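Local coordinates for protein extracellular invertase (Aspergillus kawachii, PDB 5XH8) that probably hydrolyses sucrose and related beta-fructofuranosides and has high transfructosylation activity, making fructooligosaccharides such as 1-kestose, at residues D41-Y46 with S63-A68; F54-L59 with A74-L79; S467-G472 with S494-I499. All coordinates share one frame; numbering follows the deposited sequence.

Contact 1 of 3, residues D41-Y46 with S63-A68; sequences DPCLHY and SGISSA
Ile65 lays its branched side chain against both Cys43 and Leu44, and this overlap makes up most of the contact. Its CD1 methyl meets Cys43 SG at 3.9 Å, and the CG2 methyl of Ile65 sits 3.8 Å from CD1 of Leu44, so that one residue of strand 65-70 spans two consecutive residues of strand 37-47. The sulfur reaches Ile65 because chi1 of Cys43, at 56°, holds it between the backbone N and the carbonyl carbon. Leu44 divides its two methyls between partners: CD1 goes to Ile65, whereas CD2 lies 3.8 Å from Ser67 OG. That hydroxyl has its polar partner elsewhere, in a hydrogen bond with the carbonyl O of Val56, and offers Leu44 only a van der Waals surface. No hydrogen bond joins the two segments. Their axes approach to 8.0 Å at an angle of 58°, too far for direct pairing, since strand 54-60 runs between them and bonds to each by its backbone. On strand 96-103, Val97 touches Ile65 and Val102 touches Leu44. Next to this apolar cluster, Asp41 OD2 hydrogen-bonds a glycerol, probably from the crystallisation liquor. Two next-but-one strands of an antiparallel meander, 37-47 and 65-70, thus touch by side chains across the strand between them, consistent with the twist of a blade in the GH32 beta-propeller.

Contact 2 of 3, residues F54-L59 with A74-L79; sequences FHVGFL and ATYQDL
Val56 and Tyr76 form the purely apolar pair of this contact, with CG1 of the valine 4.2 Å from CE2 of the tyrosine ring. Both side chains leave the backbone toward the opposite segment, and the methyl approaches the ring obliquely. Leu79 packs a methyl against the His55 imidazole, its CD1 lying 3.9 Å from ND1 of His55 and 4.2 Å from CE1 of the same ring. The two side chains cross at about a right angle. His55 starts out pointing away from Leu79, and its chi1 of -69°, with CG anti to the carbonyl carbon, contributes to bringing the imidazole back within reach.

Polar bonding is directed outside the pair of segments. Tyr76 OH hydrogen-bonds the hydroxyl of Tyr345, on strand 341-348. The backbone of strand 54-60 pairs with strand 65-70, through Val56 with Ala68 for example. Asp78 forms a salt bridge with Arg603 near the C-terminus.

Aromatic neighbours complete the setting: the His55 ring stacks with that of Tyr46, and Tyr76 meets Trp600. What the segments give each other directly is van der Waals contact, with no hydrogen bond or salt bridge between them, while directional bonds tie each to other parts of the fold.

Contact 3 of 3, residues S467-G472 with S494-I499; sequences SARGSG and SNESII
Residues 467-472 form a loop containing a type II beta turn from Ala468 to Ser471, with Gly470 at a phi of 62°, while 494-499 leads into strand 497-501. The turn is closed by the backbone bond from Ser471 N to Ala468 O, 3.0 Å long. Ser471 OG also donates to Ala468 O, at 2.7 Å, and both donors approach it from one face of its plane. Between the segments the backbones communicate through solvent: Ser471 O lies 3.3 Å from Ser494 N, at an angle too poor for a hydrogen bond, and a water bridges the two, donating to the carbonyl at 2.6 Å and accepting from the amide at 2.9 Å. Glu496 and Ser497 both face Gln492 in a G1 beta bulge, where the hairpin joining strands 487-492 and 497-501 of the C-terminal beta-sandwich domain comes round. Glu496 has the positive phi usual for the first bulge residue. The Glu496 carboxylate stands nearly perpendicular to the Arg469 guanidinium, the planes 81° apart, with Glu496 OE2 near the guanidinium plane but 4.1 Å from Arg469 NH1, beyond a salt bridge. A second water lies in the guanidinium plane at its edge; it accepts a 2.7 Å bond from Arg469 NH1 and donates a weak one to Glu496 OE2. The Arg469 chain, bent at chi2 and chi3, is also held by Leu526 O through NH1 and by a salt bridge to Asp528 through NH2. Glu496 OE1 pairs with Arg525, which would probably further stabilise the negative charge of the carboxylate.

Contacts 1 and 2 interlock within one propeller blade: their segments alternate along the chain, in the order 41-46, 54-59, 63-68 and 74-79, and their centres are 8 Å apart. They share a sheet in which strands 37-47, 54-60, 65-70 and 77-78 follow as neighbours, and they touch directly, for instance where Tyr46 O meets His55 N in a probable hydrogen bond. Contact 3 comes much later in the sequence, about 40 Å from either by centres and on the other side of the chain's centre. It belongs to the C-terminal beta-sandwich. The set therefore samples both domains of a GH32 enzyme, buried apolar packing in the propeller and water-bridged loops at the sandwich surface.

Contact 1 of 3, residues D41-Y46 with S63-A68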
loop_
_atom_site.group_PDB
_atom_site.type_symbol
_atom_site.label_atom_id
_atom_site.label_comp_id
_atom_site.label_asym_id
_atom_site.label_seq_id
_atom_site.Cartn_x
_atom_site.Cartn_y
_atom_site.Cartn_z
ATOM N N ASP A 41 16.856 10.010 14.782
ATOM C CA ASP A 41 17.331 10.646 13.535
ATOM C C ASP A 41 16.751 12.050 13.411
ATOM O O ASP A 41 15.525 12.215 13.581
ATOM C CB ASP A 41 16.836 9.899 12.290
ATOM C CG ASP A 41 17.300 8.464 12.196
ATOM O OD1 ASP A 41 17.740 7.892 13.211
ATOM O OD2 ASP A 41 17.176 7.889 11.081
ATOM N N PRO A 42 17.588 13.057 13.098
ATOM C CA PRO A 42 16.994 14.313 12.693
ATOM C C PRO A 42 16.323 14.131 11.311
ATOM O O PRO A 42 16.687 13.229 10.569
ATOM C CB PRO A 42 18.190 15.258 12.624
ATOM C CG PRO A 42 19.326 14.361 12.239
ATOM C CD PRO A 42 19.057 13.075 12.960
ATOM N N CYS A 43 15.321 14.950 11.020
ATOM C CA CYS A 43 14.621 14.919 9.733
ATOM C C CYS A 43 13.689 16.115 9.694
ATOM O O CYS A 43 13.721 16.966 10.595
ATOM C CB CYS A 43 13.843 13.589 9.539
ATOM S SG CYS A 43 12.663 13.204 10.843
ATOM N N LEU A 44 12.921 16.233 8.616
ATOM C CA LEU A 44 11.807 17.176 8.520
ATOM C C LEU A 44 12.211 18.666 8.427
ATOM O O LEU A 44 11.321 19.515 8.282
ATOM C CB LEU A 44 10.797 16.928 9.679
ATOM C CG LEU A 44 9.536 17.795 9.855
ATOM C CD1 LEU A 44 8.322 16.969 10.248
ATOM C CD2 LEU A 44 9.759 18.901 10.865
ATOM N N HIS A 45 13.510 18.985 8.411
ATOM C CA HIS A 45 13.957 20.381 8.457
ATOM C C HIS A 45 13.399 21.195 7.270
ATOM O O HIS A 45 13.319 20.679 6.155
ATOM C CB HIS A 45 15.485 20.539 8.355
ATOM C CG HIS A 45 16.302 19.659 9.241
ATOM N ND1 HIS A 45 15.969 19.383 10.552
ATOM C CD2 HIS A 45 17.501 19.072 9.029
ATOM C CE1 HIS A 45 16.891 18.608 11.090
ATOM N NE2 HIS A 45 17.844 18.422 10.191
ATOM N N TYR A 46 13.045 22.452 7.493
ATOM C CA TYR A 46 12.670 23.325 6.380
ATOM C C TYR A 46 12.681 24.779 6.761
ATOM O O TYR A 46 12.400 25.131 7.909
ATOM C CB TYR A 46 11.286 22.965 5.811
ATOM C CG TYR A 46 10.094 23.270 6.705
ATOM C CD1 TYR A 46 9.746 22.433 7.770
ATOM C CD2 TYR A 46 9.286 24.402 6.474
ATOM C CE1 TYR A 46 8.633 22.698 8.568
ATOM C CE2 TYR A 46 8.174 24.668 7.266
ATOM C CZ TYR A 46 7.847 23.816 8.319
ATOM O OH TYR A 46 6.736 24.090 9.122
ATOM N N SER A 63 8.238 7.512 18.644
ATOM C CA SER A 63 6.814 7.707 18.416
ATOM C C SER A 63 6.536 8.942 17.592
ATOM O O SER A 63 5.649 9.715 17.917
ATOM C CB SER A 63 6.073 7.824 19.767
ATOM O OG SER A 63 6.519 6.812 20.638
ATOM N N GLY A 64 7.240 9.097 16.488
ATOM C CA GLY A 64 6.968 10.213 15.588
ATOM C C GLY A 64 8.058 11.246 15.651
ATOM O O GLY A 64 9.120 11.003 16.214
ATOM N N ILE A 65 7.755 12.415 15.100
ATOM C CA ILE A 65 8.740 13.448 14.821
ATOM C C ILE A 65 8.323 14.677 15.630
ATOM O O ILE A 65 7.159 15.100 15.562
ATOM C CB ILE A 65 8.752 13.814 13.315
ATOM C CG1 ILE A 65 9.014 12.581 12.442
ATOM C CG2 ILE A 65 9.794 14.886 13.022
ATOM C CD1 ILE A 65 8.754 12.797 10.953
ATOM N N SER A 66 9.272 15.230 16.387
ATOM C CA SER A 66 9.116 16.509 17.071
ATOM C C SER A 66 9.915 17.589 16.338
ATOM O O SER A 66 10.748 17.289 15.468
ATOM C CB SER A 66 9.561 16.402 18.544
ATOM O OG SER A 66 8.618 15.649 19.269
ATOM N N SER A 67 9.664 18.840 16.705
ATOM C CA SER A 67 10.207 19.979 15.975
ATOM C C SER A 67 10.410 21.226 16.840
ATOM O O SER A 67 9.810 21.393 17.897
ATOM C CB SER A 67 9.297 20.291 14.768
ATOM O OG SER A 67 9.889 21.224 13.894
ATOM N N ALA A 68 11.300 22.084 16.365
ATOM C CA ALA A 68 11.551 23.406 16.943
ATOM C C ALA A 68 11.926 24.384 15.824
ATOM O O ALA A 68 12.289 23.952 14.716
ATOM C CB ALA A 68 12.690 23.327 17.954
#

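Contact 2 of 3, residues F54-L59 with A74-L79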
loop_
_atom_site.group_PDB
_atom_site.type_symbol
_atom_site.label_atom_id
_atom_site.label_comp_id
_atom_site.label_asym_id
_atom_site.label_seq_id
_atom_site.Cartn_x
_atom_site.Cartn_y
_atom_site.Cartn_z
ATOM N N PHE A 54 13.567 28.890 10.353
ATOM C CA PHE A 54 14.107 27.607 10.051
ATOM C C PHE A 54 13.591 26.583 11.060
ATOM O O PHE A 54 13.787 26.733 12.272
ATOM C CB PHE A 54 15.618 27.650 10.054
ATOM C CG PHE A 54 16.251 26.391 9.560
ATOM C CD1 PHE A 54 15.952 25.901 8.279
ATOM C CD2 PHE A 54 17.121 25.679 10.353
ATOM C CE1 PHE A 54 16.538 24.739 7.802
ATOM C CE2 PHE A 54 17.702 24.512 9.889
ATOM C CZ PHE A 54 17.413 24.033 8.609
ATOM N N HIS A 55 12.959 25.537 10.538
ATOM C CA HIS A 55 12.383 24.460 11.334
ATOM C C HIS A 55 13.348 23.299 11.327
ATOM O O HIS A 55 13.806 22.912 10.260
ATOM C CB HIS A 55 11.061 23.989 10.738
ATOM C CG HIS A 55 9.965 24.991 10.853
ATOM N ND1 HIS A 55 8.766 24.705 11.462
ATOM C CD2 HIS A 55 9.902 26.290 10.480
ATOM C CE1 HIS A 55 8.002 25.778 11.442
ATOM N NE2 HIS A 55 8.664 26.753 10.846
ATOM N N VAL A 56 13.657 22.773 12.522
ATOM C CA VAL A 56 14.388 21.525 12.684
ATOM C C VAL A 56 13.434 20.427 13.207
ATOM O O VAL A 56 12.494 20.713 13.951
ATOM C CB VAL A 56 15.629 21.650 13.621
ATOM C CG1 VAL A 56 16.620 22.680 13.099
ATOM C CG2 VAL A 56 15.226 22.004 15.042
ATOM N N GLY A 57 13.689 19.178 12.843
ATOM C CA GLY A 57 12.853 18.051 13.248
ATOM C C GLY A 57 13.738 16.898 13.667
ATOM O O GLY A 57 14.924 16.861 13.334
ATOM N N PHE A 58 13.159 15.963 14.399
ATOM C CA PHE A 58 13.872 14.763 14.859
ATOM C C PHE A 58 12.883 13.731 15.382
ATOM O O PHE A 58 11.843 14.087 15.931
ATOM C CB PHE A 58 14.935 15.091 15.933
ATOM C CG PHE A 58 14.466 16.071 16.961
ATOM C CD1 PHE A 58 13.703 15.652 18.038
ATOM C CD2 PHE A 58 14.756 17.414 16.835
ATOM C CE1 PHE A 58 13.232 16.572 18.974
ATOM C CE2 PHE A 58 14.305 18.331 17.760
ATOM C CZ PHE A 58 13.530 17.917 18.833
ATOM N N LEU A 59 13.207 12.454 15.194
ATOM C CA LEU A 59 12.463 11.369 15.845
ATOM C C LEU A 59 12.553 11.550 17.354
ATOM O O LEU A 59 13.579 11.995 17.863
ATOM C CB LEU A 59 13.030 10.005 15.458
ATOM C CG LEU A 59 12.979 9.616 13.971
ATOM C CD1 LEU A 59 13.258 8.141 13.830
ATOM C CD2 LEU A 59 11.643 9.971 13.338
ATOM N N ALA A 74 21.042 29.717 16.074
ATOM C CA ALA A 74 21.817 29.586 17.315
ATOM C C ALA A 74 20.946 29.061 18.424
ATOM O O ALA A 74 21.296 28.062 19.073
ATOM C CB ALA A 74 22.413 30.928 17.706
ATOM N N THR A 75 19.804 29.716 18.618
ATOM C CA THR A 75 18.857 29.373 19.656
ATOM C C THR A 75 17.540 28.866 19.057
ATOM O O THR A 75 17.189 29.191 17.916
ATOM C CB THR A 75 18.535 30.603 20.512
ATOM O OG1 THR A 75 17.873 31.581 19.691
ATOM C CG2 THR A 75 19.810 31.193 21.131
ATOM N N TYR A 76 16.799 28.113 19.860
ATOM C CA TYR A 76 15.613 27.388 19.398
ATOM C C TYR A 76 14.420 27.592 20.309
ATOM O O TYR A 76 14.581 27.845 21.516
ATOM C CB TYR A 76 15.933 25.884 19.275
ATOM C CG TYR A 76 17.103 25.633 18.379
ATOM C CD1 TYR A 76 18.400 25.688 18.875
ATOM C CD2 TYR A 76 16.934 25.394 17.008
ATOM C CE1 TYR A 76 19.494 25.495 18.054
ATOM C CE2 TYR A 76 18.030 25.189 16.179
ATOM C CZ TYR A 76 19.313 25.236 16.707
ATOM O OH TYR A 76 20.425 25.025 15.915
ATOM N N GLN A 77 13.233 27.453 19.725
ATOM C CA GLN A 77 11.956 27.451 20.436
ATOM C C GLN A 77 11.224 26.148 20.100
ATOM O O GLN A 77 10.985 25.846 18.921
ATOM C CB GLN A 77 11.062 28.614 19.971
ATOM C CG GLN A 77 11.308 29.943 20.643
ATOM C CD GLN A 77 12.693 30.538 20.388
ATOM O OE1 GLN A 77 13.224 30.537 19.251
ATOM N NE2 GLN A 77 13.290 31.082 21.461
ATOM N N ASP A 78 10.789 25.427 21.122
ATOM C CA ASP A 78 10.000 24.222 20.915
ATOM C C ASP A 78 8.677 24.526 20.212
ATOM O O ASP A 78 8.076 25.549 20.468
ATOM C CB ASP A 78 9.689 23.550 22.244
ATOM C CG ASP A 78 10.921 22.975 22.893
ATOM O OD1 ASP A 78 11.544 22.071 22.285
ATOM O OD2 ASP A 78 11.289 23.487 23.979
ATOM N N LEU A 79 8.246 23.619 19.335
ATOM C CA LEU A 79 6.863 23.562 18.901
ATOM C C LEU A 79 6.168 22.552 19.779
ATOM O O LEU A 79 6.764 21.535 20.130
ATOM C CB LEU A 79 6.761 23.216 17.412
ATOM C CG LEU A 79 7.390 24.283 16.509
ATOM C CD1 LEU A 79 7.615 23.766 15.091
ATOM C CD2 LEU A 79 6.586 25.582 16.478
#

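Contact 3 of 3, residues S467-G472 with S494-I499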
loop_
_atom_site.group_PDB
_atom_site.type_symbol
_atom_site.label_atom_id
_atom_site.label_comp_id
_atom_site.label_asym_id
_atom_site.label_seq_id
_atom_site.Cartn_x
_atom_site.Cartn_y
_atom_site.Cartn_z
ATOM N N SER A 467 60.414 15.533 10.969
ATOM C CA SER A 467 60.639 14.206 11.564
ATOM C C SER A 467 59.427 13.570 12.262
ATOM O O SER A 467 59.470 12.387 12.573
ATOM C CB SER A 467 61.790 14.270 12.568
ATOM O OG SER A 467 61.560 15.276 13.532
ATOM N N ALA A 468 58.374 14.342 12.540
ATOM C CA ALA A 468 57.134 13.774 13.116
ATOM C C ALA A 468 56.473 12.759 12.173
ATOM O O ALA A 468 55.937 11.746 12.629
ATOM C CB ALA A 468 56.153 14.883 13.495
ATOM N N ARG A 469 56.552 13.027 10.867
ATOM C CA ARG A 469 56.002 12.143 9.825
ATOM C C ARG A 469 56.422 10.684 10.032
ATOM O O ARG A 469 57.581 10.405 10.314
ATOM C CB ARG A 469 56.448 12.641 8.442
ATOM C CG ARG A 469 55.854 11.916 7.236
ATOM C CD ARG A 469 54.440 12.367 6.932
ATOM N NE ARG A 469 54.301 13.779 6.559
ATOM C CZ ARG A 469 53.133 14.432 6.456
ATOM N NH1 ARG A 469 51.972 13.804 6.682
ATOM N NH2 ARG A 469 53.103 15.725 6.126
ATOM N N GLY A 470 55.465 9.762 9.937
ATOM C CA GLY A 470 55.725 8.344 10.139
ATOM C C GLY A 470 56.233 7.905 11.508
ATOM O O GLY A 470 56.615 6.746 11.659
ATOM N N SER A 471 56.225 8.794 12.504
ATOM C CA SER A 471 56.847 8.519 13.807
ATOM C C SER A 471 55.816 8.134 14.852
ATOM O O SER A 471 54.604 8.144 14.587
ATOM C CB SER A 471 57.586 9.755 14.307
ATOM O OG SER A 471 56.695 10.645 14.970
ATOM N N GLY A 472 56.306 7.849 16.058
ATOM C CA GLY A 472 55.466 7.515 17.210
ATOM C C GLY A 472 54.980 8.703 18.033
ATOM O O GLY A 472 54.556 8.514 19.171
ATOM N N SER A 494 51.462 7.979 13.458
ATOM C CA SER A 494 51.602 6.565 13.046
ATOM C C SER A 494 50.485 6.050 12.139
ATOM O O SER A 494 50.745 5.278 11.210
ATOM C CB SER A 494 51.675 5.663 14.265
ATOM O OG SER A 494 50.502 5.799 15.044
ATOM N N ASN A 495 49.244 6.460 12.429
ATOM C CA ASN A 495 48.083 6.157 11.565
ATOM C C ASN A 495 47.318 7.415 11.142
ATOM O O ASN A 495 46.158 7.338 10.709
ATOM C CB ASN A 495 47.148 5.168 12.255
ATOM C CG ASN A 495 46.699 5.634 13.642
ATOM O OD1 ASN A 495 47.019 6.729 14.100
ATOM N ND2 ASN A 495 45.955 4.784 14.315
ATOM N N GLU A 496 47.983 8.567 11.240
ATOM C CA GLU A 496 47.416 9.827 10.842
ATOM C C GLU A 496 45.992 10.009 11.408
ATOM O O GLU A 496 45.055 10.240 10.646
ATOM C CB GLU A 496 47.383 9.906 9.318
ATOM C CG GLU A 496 48.727 9.754 8.629
ATOM C CD GLU A 496 48.596 10.032 7.153
ATOM O OE1 GLU A 496 48.202 9.106 6.434
ATOM O OE2 GLU A 496 48.835 11.183 6.710
ATOM N N SER A 497 45.855 9.898 12.732
ATOM C CA SER A 497 44.541 9.923 13.401
ATOM C C SER A 497 44.477 10.897 14.558
ATOM O O SER A 497 45.474 11.116 15.261
ATOM C CB SER A 497 44.205 8.548 13.957
ATOM O OG SER A 497 44.018 7.602 12.920
ATOM N N ILE A 498 43.291 11.481 14.742
ATOM C CA ILE A 498 42.903 12.108 16.001
ATOM C C ILE A 498 42.239 11.034 16.851
ATOM O O ILE A 498 41.340 10.324 16.377
ATOM C CB ILE A 498 41.897 13.260 15.798
ATOM C CG1 ILE A 498 42.440 14.325 14.823
ATOM C CG2 ILE A 498 41.472 13.858 17.145
ATOM C CD1 ILE A 498 43.216 15.451 15.452
ATOM N N ILE A 499 42.657 10.946 18.111
ATOM C CA ILE A 499 42.184 9.948 19.064
ATOM C C ILE A 499 41.579 10.643 20.290
ATOM O O ILE A 499 42.099 11.640 20.762
ATOM C CB ILE A 499 43.340 9.040 19.561
ATOM C CG1 ILE A 499 44.115 8.431 18.380
ATOM C CG2 ILE A 499 42.830 7.952 20.515
ATOM C CD1 ILE A 499 43.313 7.544 17.472
HETATM O O HOH W 1 51.673 11.181 7.155
HETATM O O HOH W 2 52.505 8.379 16.187
#